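Local coordinates for acetylene hydratase (Pelobacter acetylenicus, PDB 2E7Z), which catalyses the hydration of acetylene to acetaldehyde with a tungsten-bis(molybdopterin guanine dinucleotide) cofactor and a [4Fe-4S] cluster, at residues 329-334 with 463-468. Sequence-based numbering, arbitrary orientation.
Sequences SDLVPI and PVVQPN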
# COMPACT_ATOMS: atom_id res chain seq x y z
N SER A 329 12.10 12.73 -14.72
CA SER A 329 12.49 13.49 -15.90
C SER A 329 13.65 12.90 -16.68
O SER A 329 13.80 13.20 -17.86
CB SER A 329 12.81 14.96 -15.53
OG SER A 329 13.91 14.98 -14.62
N ASP A 330 14.47 12.06 -16.04
CA ASP A 330 15.70 11.54 -16.66
C ASP A 330 15.47 10.19 -17.35
O ASP A 330 16.37 9.71 -18.05
CB ASP A 330 16.79 11.26 -15.60
CG ASP A 330 17.40 12.51 -14.98
OD1 ASP A 330 17.32 13.63 -15.56
OD2 ASP A 330 17.99 12.33 -13.88
N LEU A 331 14.31 9.56 -17.15
CA LEU A 331 14.11 8.13 -17.45
C LEU A 331 12.95 7.90 -18.42
O LEU A 331 12.05 8.75 -18.53
CB LEU A 331 13.84 7.36 -16.14
CG LEU A 331 14.79 7.60 -14.97
CD1 LEU A 331 14.30 6.83 -13.73
CD2 LEU A 331 16.21 7.18 -15.38
N VAL A 332 12.95 6.76 -19.11
CA VAL A 332 11.78 6.37 -19.89
C VAL A 332 10.66 6.05 -18.91
O VAL A 332 10.82 5.21 -18.05
CB VAL A 332 12.06 5.15 -20.78
CG1 VAL A 332 10.80 4.76 -21.54
CG2 VAL A 332 13.20 5.47 -21.75
N PRO A 333 9.51 6.74 -19.00
CA PRO A 333 8.44 6.48 -18.01
C PRO A 333 7.98 5.02 -17.97
O PRO A 333 7.75 4.38 -19.02
CB PRO A 333 7.30 7.43 -18.43
CG PRO A 333 8.04 8.53 -19.12
CD PRO A 333 9.13 7.82 -19.92
N ILE A 334 7.81 4.51 -16.76
CA ILE A 334 7.21 3.18 -16.59
C ILE A 334 5.84 3.17 -17.29
O ILE A 334 5.46 2.18 -17.92
CB ILE A 334 7.08 2.88 -15.11
CG1 ILE A 334 8.47 2.58 -14.51
CG2 ILE A 334 6.10 1.74 -14.84
CD1 ILE A 334 8.50 2.46 -12.98
N PRO A 463 20.36 -5.71 -8.93
CA PRO A 463 20.47 -4.26 -9.09
C PRO A 463 19.06 -3.67 -9.19
O PRO A 463 18.14 -4.37 -9.62
CB PRO A 463 21.17 -4.11 -10.42
CG PRO A 463 20.66 -5.28 -11.23
CD PRO A 463 20.51 -6.41 -10.23
N VAL A 464 18.90 -2.41 -8.83
CA VAL A 464 17.63 -1.70 -9.03
C VAL A 464 17.89 -0.26 -9.42
O VAL A 464 18.71 0.42 -8.80
CB VAL A 464 16.75 -1.69 -7.74
CG1 VAL A 464 15.43 -0.94 -7.99
CG2 VAL A 464 16.44 -3.10 -7.27
N VAL A 465 17.19 0.20 -10.46
CA VAL A 465 17.04 1.62 -10.71
C VAL A 465 15.66 2.03 -10.21
O VAL A 465 14.66 1.42 -10.56
CB VAL A 465 17.17 1.94 -12.22
CG1 VAL A 465 16.68 3.36 -12.56
CG2 VAL A 465 18.61 1.74 -12.68
N GLN A 466 15.64 3.09 -9.40
CA GLN A 466 14.37 3.65 -8.91
C GLN A 466 14.05 4.92 -9.69
O GLN A 466 14.91 5.46 -10.38
CB GLN A 466 14.51 3.99 -7.43
CG GLN A 466 14.65 2.73 -6.59
CD GLN A 466 14.47 2.97 -5.11
OE1 GLN A 466 14.98 3.95 -4.58
NE2 GLN A 466 13.74 2.07 -4.43
N PRO A 467 12.82 5.46 -9.54
CA PRO A 467 11.74 4.97 -8.68
C PRO A 467 10.85 3.91 -9.33
O PRO A 467 10.61 3.96 -10.54
CB PRO A 467 10.92 6.24 -8.41
CG PRO A 467 11.06 7.04 -9.71
CD PRO A 467 12.49 6.75 -10.18
N ASN A 468 10.36 2.96 -8.52
CA ASN A 468 9.44 1.95 -9.01
C ASN A 468 7.99 2.12 -8.60
O ASN A 468 7.13 1.28 -8.92
CB ASN A 468 10.01 0.60 -8.68
CG ASN A 468 11.28 0.36 -9.47
OD1 ASN A 468 12.39 0.31 -8.92
ND2 ASN A 468 11.14 0.32 -10.79
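L331 and I334 each reach with one methyl group, CD1, to the loop around P467. The L331 side chain meets P467 tip to tip, CD1 lying 4.0 Å from ring atom CD. CG of L331 stands anti to its carbonyl carbon (chi1 -49°), and CD1 continues the chain in an extended line (chi2 176°). L331 CD1 also lies 3.7 Å from O of Q466. CG1 of V465 is a looser neighbour, 4.4 Å from L331 CD1. The peptide before P467 is cis, which brings Q466 O and P467 CD to the same side of the C-N bond, 2.7 Å apart, so one leucine methyl can touch both. In I334, first residue of helix 334-337, CD1 is anti to CA (chi2 171°). I334 CD1 comes to 3.6 Å from O of P467, and the I334 side chain crosses that of N468 at about a right angle. Y531 of helix 528-531 packs on both L331 and V465, while R520 hydrogen-bonds to V332 O through NH1 and, weakly, to P467 O through NH2. The Q466 amide has its partner in Q113, and its side chain lies about 9 Å from the iron-sulfur cluster. N468 lies about 5 Å, side chain to side chain, from I110, which binds the tungsten cofactor. All six touching residues are buried. Between the segments the chemistry is van der Waals contact of the terminal methyls of L331 and I334 with a proline ring and backbone carbonyls, which implies shape-dependent rather than directional cohesion; polar ties come from neighbours such as R520.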